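Local coordinates for protein endoglucanase (Clostridium thermocellum, PDB 2YIK) that probably hydrolyses cellulose as a glycoside hydrolase family 9 endoglucanase, with zinc and calcium ions bound to its catalytic domain, at residues F343-K348 and K353-Q358; I332-D337 and D360-I365; F114-D119 and G271-S276. All coordinates share one frame; numbering follows the deposited sequence.

Interaction 1 of 3, residues F343-K348 and K353-Q358. With CA (calcium ion), chain B.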
loop_
_atom_site.group_PDB
_atom_site.type_symbol
_atom_site.label_atom_id
_atom_site.label_comp_id
_atom_site.label_asym_id
_atom_site.label_seq_id
_atom_site.Cartn_x
_atom_site.Cartn_y
_atom_site.Cartn_z
ATOM N N PHE A 343 2.899 -14.664 -25.399
ATOM C CA PHE A 343 3.035 -14.539 -23.948
ATOM C C PHE A 343 2.360 -15.710 -23.232
ATOM O O PHE A 343 2.904 -16.258 -22.276
ATOM C CB PHE A 343 2.435 -13.211 -23.458
ATOM C CG PHE A 343 3.281 -11.991 -23.762
ATOM C CD1 PHE A 343 4.337 -12.049 -24.674
ATOM C CD2 PHE A 343 2.988 -10.767 -23.156
ATOM C CE1 PHE A 343 5.086 -10.901 -24.980
ATOM C CE2 PHE A 343 3.727 -9.616 -23.453
ATOM C CZ PHE A 343 4.778 -9.682 -24.366
ATOM N N GLU A 344 1.177 -16.095 -23.699
ATOM C CA GLU A 344 0.458 -17.205 -23.085
ATOM C C GLU A 344 1.256 -18.504 -23.183
ATOM O O GLU A 344 1.384 -19.243 -22.205
ATOM C CB GLU A 344 -0.914 -17.413 -23.742
ATOM C CG GLU A 344 -1.929 -16.319 -23.465
ATOM C CD GLU A 344 -1.726 -15.119 -24.349
ATOM O OE1 GLU A 344 -0.709 -15.088 -25.082
ATOM O OE2 GLU A 344 -2.573 -14.208 -24.307
ATOM N N ASP A 345 1.790 -18.782 -24.367
ATOM C CA ASP A 345 2.559 -19.998 -24.561
ATOM C C ASP A 345 3.884 -19.969 -23.814
ATOM O O ASP A 345 4.362 -21.010 -23.367
ATOM C CB ASP A 345 2.775 -20.258 -26.053
ATOM C CG ASP A 345 1.484 -20.599 -26.764
ATOM O OD1 ASP A 345 0.509 -20.970 -26.069
ATOM O OD2 ASP A 345 1.440 -20.509 -28.013
ATOM N N ARG A 346 4.474 -18.785 -23.677
ATOM C CA ARG A 346 5.726 -18.646 -22.936
ATOM C C ARG A 346 5.427 -18.913 -21.462
ATOM O O ARG A 346 6.200 -19.578 -20.761
ATOM C CB ARG A 346 6.307 -17.234 -23.100
ATOM C CG ARG A 346 7.158 -17.028 -24.363
ATOM C CD ARG A 346 7.539 -15.555 -24.544
ATOM N NE ARG A 346 8.368 -15.031 -23.454
ATOM C CZ ARG A 346 8.623 -13.738 -23.260
ATOM N NH1 ARG A 346 8.112 -12.830 -24.081
ATOM N NH2 ARG A 346 9.387 -13.348 -22.243
ATOM N N TYR A 347 4.298 -18.395 -20.987
ATOM C CA TYR A 347 3.927 -18.611 -19.595
ATOM C C TYR A 347 3.678 -20.097 -19.311
ATOM O O TYR A 347 4.096 -20.615 -18.274
ATOM C CB TYR A 347 2.688 -17.794 -19.222
ATOM C CG TYR A 347 2.152 -18.186 -17.860
ATOM C CD1 TYR A 347 2.952 -18.085 -16.721
ATOM C CD2 TYR A 347 0.881 -18.744 -17.726
ATOM C CE1 TYR A 347 2.503 -18.538 -15.482
ATOM C CE2 TYR A 347 0.420 -19.201 -16.493
ATOM C CZ TYR A 347 1.239 -19.097 -15.375
ATOM O OH TYR A 347 0.793 -19.566 -14.165
ATOM N N LYS A 348 2.999 -20.784 -20.224
ATOM C CA LYS A 348 2.739 -22.209 -20.031
ATOM C C LYS A 348 4.053 -22.982 -19.948
ATOM O O LYS A 348 4.214 -23.853 -19.091
ATOM C CB LYS A 348 1.883 -22.759 -21.168
ATOM C CG LYS A 348 0.456 -22.254 -21.154
ATOM C CD LYS A 348 -0.320 -22.802 -22.335
ATOM C CE LYS A 348 -0.917 -21.685 -23.159
ATOM N NZ LYS A 348 -1.785 -22.173 -24.257
ATOM N N LYS A 353 2.903 -26.100 -17.816
ATOM C CA LYS A 353 1.513 -26.409 -18.076
ATOM C C LYS A 353 1.572 -26.937 -19.505
ATOM O O LYS A 353 2.531 -26.653 -20.232
ATOM C CB LYS A 353 0.661 -25.138 -18.061
ATOM C CG LYS A 353 0.444 -24.522 -16.695
ATOM C CD LYS A 353 -0.381 -23.247 -16.799
ATOM C CE LYS A 353 -0.772 -22.730 -15.421
ATOM N NZ LYS A 353 0.423 -22.538 -14.563
ATOM N N ASN A 354 0.567 -27.705 -19.912
ATOM C CA ASN A 354 0.526 -28.227 -21.275
ATOM C C ASN A 354 0.241 -27.041 -22.197
ATOM O O ASN A 354 -0.451 -26.106 -21.803
ATOM C CB ASN A 354 -0.581 -29.277 -21.399
ATOM C CG ASN A 354 -0.328 -30.498 -20.525
ATOM O OD1 ASN A 354 -1.241 -31.009 -19.882
ATOM N ND2 ASN A 354 0.911 -30.973 -20.504
ATOM N N GLN A 355 0.777 -27.074 -23.415
ATOM C CA GLN A 355 0.570 -25.979 -24.359
ATOM C C GLN A 355 -0.894 -25.784 -24.722
ATOM O O GLN A 355 -1.294 -24.704 -25.162
ATOM C CB GLN A 355 1.385 -26.213 -25.633
ATOM C CG GLN A 355 2.852 -25.849 -25.488
ATOM C CD GLN A 355 3.060 -24.354 -25.314
ATOM O OE1 GLN A 355 2.709 -23.562 -26.189
ATOM N NE2 GLN A 355 3.628 -23.963 -24.179
ATOM N N TRP A 356 -1.698 -26.823 -24.533
ATOM C CA TRP A 356 -3.111 -26.717 -24.866
ATOM C C TRP A 356 -3.974 -26.250 -23.706
ATOM O O TRP A 356 -5.186 -26.131 -23.852
ATOM C CB TRP A 356 -3.633 -28.050 -25.421
ATOM C CG TRP A 356 -3.462 -29.211 -24.500
ATOM C CD1 TRP A 356 -4.364 -29.675 -23.583
ATOM C CD2 TRP A 356 -2.325 -30.083 -24.427
ATOM N NE1 TRP A 356 -3.858 -30.787 -22.949
ATOM C CE2 TRP A 356 -2.618 -31.055 -23.443
ATOM C CE3 TRP A 356 -1.098 -30.130 -25.094
ATOM C CZ2 TRP A 356 -1.710 -32.077 -23.122
ATOM C CZ3 TRP A 356 -0.205 -31.141 -24.772
ATOM C CH2 TRP A 356 -0.516 -32.102 -23.792
ATOM N N GLU A 357 -3.369 -25.992 -22.549
ATOM C CA GLU A 357 -4.163 -25.495 -21.429
ATOM C C GLU A 357 -4.602 -24.079 -21.810
ATOM O O GLU A 357 -3.827 -23.339 -22.419
ATOM C CB GLU A 357 -3.343 -25.448 -20.136
ATOM C CG GLU A 357 -4.067 -24.679 -19.030
ATOM C CD GLU A 357 -3.579 -25.012 -17.630
ATOM O OE1 GLU A 357 -2.693 -25.885 -17.492
ATOM O OE2 GLU A 357 -4.094 -24.394 -16.662
ATOM N N GLN A 358 -5.835 -23.699 -21.477
ATOM C CA GLN A 358 -6.299 -22.359 -21.824
ATOM C C GLN A 358 -5.784 -21.311 -20.841
ATOM O O GLN A 358 -5.926 -21.452 -19.625
ATOM C CB GLN A 358 -7.825 -22.282 -21.869
ATOM C CG GLN A 358 -8.324 -21.059 -22.651
ATOM C CD GLN A 358 -9.610 -20.473 -22.089
ATOM O OE1 GLN A 358 -9.590 -19.683 -21.125
ATOM N NE2 GLN A 358 -10.744 -20.862 -22.677
HETATM CA CA CA B . -1.276 -12.700 -26.110
HETATM O O HOH W 1 -3.820 -12.057 -26.333
#

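Interaction 2 of 3, residues I332-D337 and D360-I365. With CA (calcium ion), chain B.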
loop_
_atom_site.group_PDB
_atom_site.type_symbol
_atom_site.label_atom_id
_atom_site.label_comp_id
_atom_site.label_asym_id
_atom_site.label_seq_id
_atom_site.Cartn_x
_atom_site.Cartn_y
_atom_site.Cartn_z
ATOM N N ILE A 332 -0.054 -5.915 -19.605
ATOM C CA ILE A 332 1.174 -6.103 -20.365
ATOM C C ILE A 332 0.841 -6.879 -21.639
ATOM O O ILE A 332 1.320 -6.556 -22.729
ATOM C CB ILE A 332 2.214 -6.878 -19.520
ATOM C CG1 ILE A 332 2.866 -5.917 -18.521
ATOM C CG2 ILE A 332 3.243 -7.562 -20.420
ATOM C CD1 ILE A 332 3.702 -6.600 -17.469
ATOM N N ASN A 333 0.001 -7.898 -21.493
ATOM C CA ASN A 333 -0.396 -8.703 -22.629
ATOM C C ASN A 333 -1.196 -7.887 -23.635
ATOM O O ASN A 333 -1.007 -8.031 -24.841
ATOM C CB ASN A 333 -1.237 -9.896 -22.188
ATOM C CG ASN A 333 -1.708 -10.713 -23.362
ATOM O OD1 ASN A 333 -2.893 -10.728 -23.702
ATOM N ND2 ASN A 333 -0.772 -11.380 -24.006
ATOM N N ASP A 334 -2.096 -7.041 -23.138
ATOM C CA ASP A 334 -2.921 -6.208 -24.009
ATOM C C ASP A 334 -2.068 -5.217 -24.785
ATOM O O ASP A 334 -2.295 -4.978 -25.968
ATOM C CB ASP A 334 -3.961 -5.423 -23.199
ATOM C CG ASP A 334 -5.107 -6.295 -22.697
ATOM O OD1 ASP A 334 -5.278 -7.429 -23.193
ATOM O OD2 ASP A 334 -5.854 -5.825 -21.808
ATOM N N LEU A 335 -1.086 -4.654 -24.096
ATOM C CA LEU A 335 -0.174 -3.663 -24.649
ATOM C C LEU A 335 0.798 -4.179 -25.712
ATOM O O LEU A 335 0.983 -3.557 -26.762
ATOM C CB LEU A 335 0.648 -3.071 -23.501
ATOM C CG LEU A 335 0.681 -1.585 -23.149
ATOM C CD1 LEU A 335 -0.637 -0.904 -23.456
ATOM C CD2 LEU A 335 1.032 -1.477 -21.669
ATOM N N TYR A 336 1.401 -5.328 -25.428
ATOM C CA TYR A 336 2.425 -5.899 -26.282
ATOM C C TYR A 336 2.191 -7.233 -26.978
ATOM O O TYR A 336 2.987 -7.617 -27.826
ATOM C CB TYR A 336 3.708 -5.999 -25.458
ATOM C CG TYR A 336 4.113 -4.680 -24.850
ATOM C CD1 TYR A 336 4.557 -3.637 -25.658
ATOM C CD2 TYR A 336 4.025 -4.459 -23.474
ATOM C CE1 TYR A 336 4.904 -2.402 -25.120
ATOM C CE2 TYR A 336 4.374 -3.220 -22.920
ATOM C CZ TYR A 336 4.817 -2.196 -23.755
ATOM O OH TYR A 336 5.191 -0.973 -23.230
ATOM N N ASP A 337 1.124 -7.945 -26.642
ATOM C CA ASP A 337 0.891 -9.243 -27.262
ATOM C C ASP A 337 -0.604 -9.530 -27.447
ATOM O O ASP A 337 -1.031 -10.667 -27.445
ATOM C CB ASP A 337 1.549 -10.314 -26.386
ATOM C CG ASP A 337 1.696 -11.650 -27.086
ATOM O OD1 ASP A 337 2.195 -11.686 -28.231
ATOM O OD2 ASP A 337 1.329 -12.673 -26.474
ATOM N N ASP A 360 -5.770 -17.066 -20.400
ATOM C CA ASP A 360 -6.243 -15.747 -20.792
ATOM C C ASP A 360 -5.892 -14.915 -19.572
ATOM O O ASP A 360 -6.478 -15.082 -18.500
ATOM C CB ASP A 360 -7.757 -15.747 -21.051
ATOM C CG ASP A 360 -8.307 -14.351 -21.357
ATOM O OD1 ASP A 360 -7.728 -13.340 -20.904
ATOM O OD2 ASP A 360 -9.347 -14.259 -22.043
ATOM N N PHE A 361 -4.920 -14.027 -19.735
ATOM C CA PHE A 361 -4.455 -13.216 -18.623
ATOM C C PHE A 361 -5.517 -12.463 -17.818
ATOM O O PHE A 361 -5.344 -12.279 -16.620
ATOM C CB PHE A 361 -3.323 -12.295 -19.102
ATOM C CG PHE A 361 -2.032 -13.039 -19.382
ATOM C CD1 PHE A 361 -1.321 -13.636 -18.342
ATOM C CD2 PHE A 361 -1.563 -13.199 -20.688
ATOM C CE1 PHE A 361 -0.168 -14.386 -18.595
ATOM C CE2 PHE A 361 -0.407 -13.948 -20.951
ATOM C CZ PHE A 361 0.288 -14.541 -19.901
ATOM N N TRP A 362 -6.614 -12.054 -18.448
ATOM C CA TRP A 362 -7.680 -11.364 -17.712
ATOM C C TRP A 362 -8.669 -12.326 -17.036
ATOM O O TRP A 362 -9.404 -11.926 -16.130
ATOM C CB TRP A 362 -8.477 -10.434 -18.633
ATOM C CG TRP A 362 -7.869 -9.082 -18.848
ATOM C CD1 TRP A 362 -7.484 -8.542 -20.042
ATOM C CD2 TRP A 362 -7.596 -8.083 -17.851
ATOM N NE1 TRP A 362 -6.989 -7.275 -19.852
ATOM C CE2 TRP A 362 -7.042 -6.966 -18.513
ATOM C CE3 TRP A 362 -7.756 -8.024 -16.456
ATOM C CZ2 TRP A 362 -6.656 -5.800 -17.845
ATOM C CZ3 TRP A 362 -7.370 -6.862 -15.781
ATOM C CH2 TRP A 362 -6.824 -5.769 -16.481
ATOM N N LYS A 363 -8.687 -13.585 -17.470
ATOM C CA LYS A 363 -9.623 -14.568 -16.928
ATOM C C LYS A 363 -9.555 -14.748 -15.410
ATOM O O LYS A 363 -10.592 -14.812 -14.749
ATOM C CB LYS A 363 -9.448 -15.920 -17.643
ATOM C CG LYS A 363 -10.474 -16.981 -17.267
ATOM C CD LYS A 363 -11.897 -16.452 -17.391
ATOM C CE LYS A 363 -12.937 -17.561 -17.224
ATOM N NZ LYS A 363 -14.308 -17.011 -17.432
ATOM N N PRO A 364 -8.346 -14.826 -14.831
ATOM C CA PRO A 364 -8.312 -14.994 -13.374
ATOM C C PRO A 364 -8.994 -13.850 -12.622
ATOM O O PRO A 364 -9.583 -14.058 -11.558
ATOM C CB PRO A 364 -6.819 -15.075 -13.074
ATOM C CG PRO A 364 -6.271 -15.721 -14.311
ATOM C CD PRO A 364 -6.996 -14.965 -15.404
ATOM N N ILE A 365 -8.911 -12.643 -13.175
ATOM C CA ILE A 365 -9.525 -11.485 -12.545
ATOM C C ILE A 365 -11.020 -11.437 -12.852
ATOM O O ILE A 365 -11.807 -10.929 -12.055
ATOM C CB ILE A 365 -8.815 -10.176 -12.993
ATOM C CG1 ILE A 365 -7.518 -9.994 -12.186
ATOM C CG2 ILE A 365 -9.746 -8.977 -12.841
ATOM C CD1 ILE A 365 -7.741 -9.857 -10.684
HETATM CA CA CA B . -1.276 -12.700 -26.110
HETATM O O HOH W 2 -4.579 -13.523 -22.728
HETATM O O HOH W 1 -3.820 -12.057 -26.333
#

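Interaction 3 of 3, residues F114-D119 and G271-S276. With ZN (zinc ion), chain E.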
loop_
_atom_site.group_PDB
_atom_site.type_symbol
_atom_site.label_atom_id
_atom_site.label_comp_id
_atom_site.label_asym_id
_atom_site.label_seq_id
_atom_site.Cartn_x
_atom_site.Cartn_y
_atom_site.Cartn_z
ATOM N N PHE A 114 5.740 6.494 6.645
ATOM C CA PHE A 114 4.486 6.605 7.378
ATOM C C PHE A 114 4.316 5.608 8.515
ATOM O O PHE A 114 4.800 4.481 8.423
ATOM C CB PHE A 114 3.325 6.401 6.395
ATOM C CG PHE A 114 3.312 7.380 5.248
ATOM C CD1 PHE A 114 4.184 7.229 4.175
ATOM C CD2 PHE A 114 2.416 8.447 5.238
ATOM C CE1 PHE A 114 4.166 8.128 3.106
ATOM C CE2 PHE A 114 2.386 9.353 4.177
ATOM C CZ PHE A 114 3.262 9.194 3.107
ATOM N N HIS A 115 3.630 6.037 9.580
ATOM C CA HIS A 115 3.323 5.163 10.713
ATOM C C HIS A 115 2.398 4.146 10.082
ATOM O O HIS A 115 1.688 4.438 9.128
ATOM C CB HIS A 115 2.554 5.898 11.804
ATOM C CG HIS A 115 3.294 7.044 12.398
ATOM N ND1 HIS A 115 2.691 8.257 12.656
ATOM C CD2 HIS A 115 4.576 7.166 12.811
ATOM C CE1 HIS A 115 3.570 9.075 13.200
ATOM N NE2 HIS A 115 4.723 8.438 13.307
ATOM N N ASP A 116 2.343 2.957 10.628
ATOM C CA ASP A 116 1.535 1.946 9.972
ATOM C C ASP A 116 0.034 2.020 10.093
ATOM O O ASP A 116 -0.700 2.010 9.079
ATOM C CB ASP A 116 1.925 0.568 10.465
ATOM C CG ASP A 116 1.087 -0.559 9.824
ATOM O OD1 ASP A 116 1.297 -0.858 8.623
ATOM O OD2 ASP A 116 0.230 -1.150 10.521
ATOM N N ALA A 117 -0.462 2.198 11.300
ATOM C CA ALA A 117 -1.869 2.141 11.494
ATOM C C ALA A 117 -2.329 3.262 12.442
ATOM O O ALA A 117 -2.484 4.392 11.966
ATOM C CB ALA A 117 -2.144 0.721 12.105
ATOM N N GLY A 118 -2.730 2.964 13.691
ATOM C CA GLY A 118 -3.155 4.005 14.625
ATOM C C GLY A 118 -1.962 4.121 15.582
ATOM O O GLY A 118 -1.928 4.965 16.501
ATOM N N ASP A 119 -1.001 3.197 15.374
ATOM C CA ASP A 119 0.278 3.036 16.133
ATOM C C ASP A 119 1.385 3.851 15.426
ATOM O O ASP A 119 1.061 4.631 14.514
ATOM C CB ASP A 119 0.653 1.518 16.293
ATOM C CG ASP A 119 0.984 0.794 14.956
ATOM O OD1 ASP A 119 0.597 1.212 13.827
ATOM O OD2 ASP A 119 1.677 -0.223 15.077
ATOM N N GLY A 271 4.052 -10.811 15.527
ATOM C CA GLY A 271 2.789 -11.304 15.100
ATOM C C GLY A 271 1.922 -10.264 14.433
ATOM O O GLY A 271 0.756 -10.527 14.106
ATOM N N TYR A 272 2.480 -9.086 14.198
ATOM C CA TYR A 272 1.728 -7.982 13.622
ATOM C C TYR A 272 1.476 -8.111 12.129
ATOM O O TYR A 272 0.379 -7.815 11.652
ATOM C CB TYR A 272 2.451 -6.675 13.959
ATOM C CG TYR A 272 2.700 -6.537 15.443
ATOM C CD1 TYR A 272 1.648 -6.273 16.320
ATOM C CD2 TYR A 272 3.967 -6.764 15.986
ATOM C CE1 TYR A 272 1.840 -6.246 17.698
ATOM C CE2 TYR A 272 4.174 -6.740 17.364
ATOM C CZ TYR A 272 3.101 -6.483 18.215
ATOM O OH TYR A 272 3.278 -6.478 19.582
ATOM N N TYR A 273 2.493 -8.554 11.399
ATOM C CA TYR A 273 2.378 -8.748 9.961
ATOM C C TYR A 273 3.072 -10.038 9.543
ATOM O O TYR A 273 4.218 -10.030 9.090
ATOM C CB TYR A 273 2.952 -7.542 9.204
ATOM C CG TYR A 273 2.022 -6.351 9.231
ATOM C CD1 TYR A 273 0.913 -6.284 8.381
ATOM C CD2 TYR A 273 2.194 -5.333 10.166
ATOM C CE1 TYR A 273 -0.007 -5.235 8.471
ATOM C CE2 TYR A 273 1.282 -4.283 10.267
ATOM C CZ TYR A 273 0.183 -4.241 9.417
ATOM O OH TYR A 273 -0.722 -3.211 9.537
ATOM N N GLY A 274 2.358 -11.148 9.729
ATOM C CA GLY A 274 2.866 -12.460 9.375
ATOM C C GLY A 274 2.710 -12.674 7.884
ATOM O O GLY A 274 1.597 -12.735 7.369
ATOM N N SER A 275 3.833 -12.803 7.191
ATOM C CA SER A 275 3.838 -12.971 5.737
ATOM C C SER A 275 3.676 -14.410 5.264
ATOM O O SER A 275 4.438 -15.286 5.665
ATOM C CB SER A 275 5.137 -12.388 5.165
ATOM O OG SER A 275 5.175 -12.486 3.753
ATOM N N SER A 276 2.694 -14.642 4.397
ATOM C CA SER A 276 2.439 -15.981 3.865
ATOM C C SER A 276 3.472 -16.412 2.828
ATOM O O SER A 276 3.993 -17.521 2.896
ATOM C CB SER A 276 1.052 -16.048 3.234
ATOM O OG SER A 276 0.064 -15.757 4.200
HETATM ZN ZN ZN E . 6.807 9.264 13.522
#

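Interaction 1 of 3, residues F343-K348 and K353-Q358
K348, at the C-terminal part of helix 342-350, drives its amine into the loop that folds back after the helix, where the carbonyls of Q355 and E357 receive it. The chain leaves the helix with CG anti to the carbonyl carbon; its extended first part runs CD past N354 O, and the bend at the third torsion (-124°) then turns NZ to Q355 O at 2.7 Å; the donor stands above that carbonyl plane rather than on a lone pair. The same amine forms a salt bridge with D345 OD1 (3.2 Å), whose hydrogen bond is weak. E357 O accepts a further bond, though the place of that oxygen is less sure. A buried ammonium is thus held by carbonyls of the turn and a carboxylate of its own helix.

The backbone closes the loop directly, K353 N donating to K348 O at 2.9 Å. Q355 folds back at its second torsion so that NE2 reaches D345 O (3.1 Å, N-H...O 170°), in the carbonyl plane and within its own amide plane. This fixes the amide's rotation and places OE1 3.4 Å from D345 OD1, two acceptors that do not bond, with carboxylate and amide planes 68° apart. Y347 OH accepts from K353 NZ (3.0 Å) while the same hydroxyl hydrogen-bonds Y306 O; K353 NZ also bonds S351 OG, and E357 OE2 bonds Y309 OH.

E344, one turn before K348, grips a calcium ion with both carboxylate oxygens. The arrangement is a helix end tied to the type I turn N354-E357 on the periphery of the helical domain characteristic of family 9, beside a calcium site.

Interaction 2 of 3, residues I332-D337 and D360-I365
The calcium-bearing end of helix 322-336 meets the turn leading into helix 363-373 through two pairs, D334 with W362 and N333 with F361. The incoming turn, a type I turn from D360 to K363, is stabilised by a capping bond in which W362 N donates to D360 OD1 at 3.0 Å.

The polar link is short and straight: W362 NE1 lies 2.7 Å from D334 OD2, with an N-H...O angle of 171°. The oxygen sits at the indole edge, only 5° from the ring plane, and is met on its syn side, 29° out of the carboxylate plane. H410 and Y406 pack edge-to-face with the same indole, so its rotation is limited by rings as well as by the bond.

The second pair is apolar at its nearest point, N333 CB being 3.6 Å from F361 CD2. Because N333 CG is anti to the backbone N, the amide passes beside the phenyl ring and continues to the calcium ion, which is modelled 2.5 Å from ND2. An amide oxygen would be the expected ligand, so the assignment of the two amide atoms, and with it the water bonds to OD1, is doubtful. D337 contributes both its carbonyl O (2.4 Å) and OD2 (2.6 Å); S340 and E344 complete the protein ligands.

Chemically, the straight indole bond is consistent with an ionised D334 carboxylate, for which K338 offers just a long, weak ion pair, while the calcium ion would be expected to polarise the N333 amide packed against F361.

Interaction 3 of 3, residues F114-D119 and G271-S276
The Y273 ring presents its hydroxyl edge to D116: OD2 lies near the ring plane, 2.5 Å from OH and 3.3 Å from CE2. The carboxylate is turned 80° against the ring, so the two flat groups meet almost perpendicularly. Elsewhere the Y273 ring packs with W318 in an edge-to-face arrangement, and the side chain also touches P126, at the start of helix 124-140, and D500, of helix 499-516. D116 touches P126 too, along with I499.

The two side chains approach from opposite directions. D116 has CG anti to the backbone N, which extends its carboxylate towards the tyrosine. The hydroxyl is the donor and OD2 the acceptor; OD1, at 3.2 Å from OH, is the more distant oxygen. The OH-OD2 separation is very short for a hydrogen bond, and its exact value deserves caution at 2.10 Å resolution, but the partners themselves are clear, as no other pair of residues meets across the two segments within 4.5 Å.

D116-A117-G118-D119 forms the Asp-Ala-Gly-Asp sequence characteristic of family 9, which in relatives carries the aspartates associated with the nucleophilic water. The side chain of D116 lies about 10 Å from that of H451, the predicted active-site residue, consistent with a place in the catalytic cleft. Within the motif A117 N donates to D119 OD1 (2.9 Å, N-H...O 132°), and G118 O accepts from R453 NH1, so the D119 carboxylate is tied back to the A117 backbone, and the loop is also bonded to R453.

Immediately before D116, H115 binds the zinc ion through NE2, together with C56, C72 and H73. Its ring also meets that of H120, with their planes at about 50°.

Interactions 1 and 2 share one calcium ion and water 1, their centres 13 Å apart. E344 from interaction 1 and N333 and D337 from interaction 2 bind the ion, and F343 N lies 2.8 Å from D337 OD2, a probable hydrogen bond between the two. Along the chain, 343-348 and 353-358 both fall between 332-337 and 360-365. Interaction 3 is remote: its centre is 38 Å from interaction 1 and 32 Å from interaction 2, with nearest atoms about 17 and 18 Å away. It sits near the predicted active-site H451 and a zinc ion, whereas the calcium pair lies away from that site.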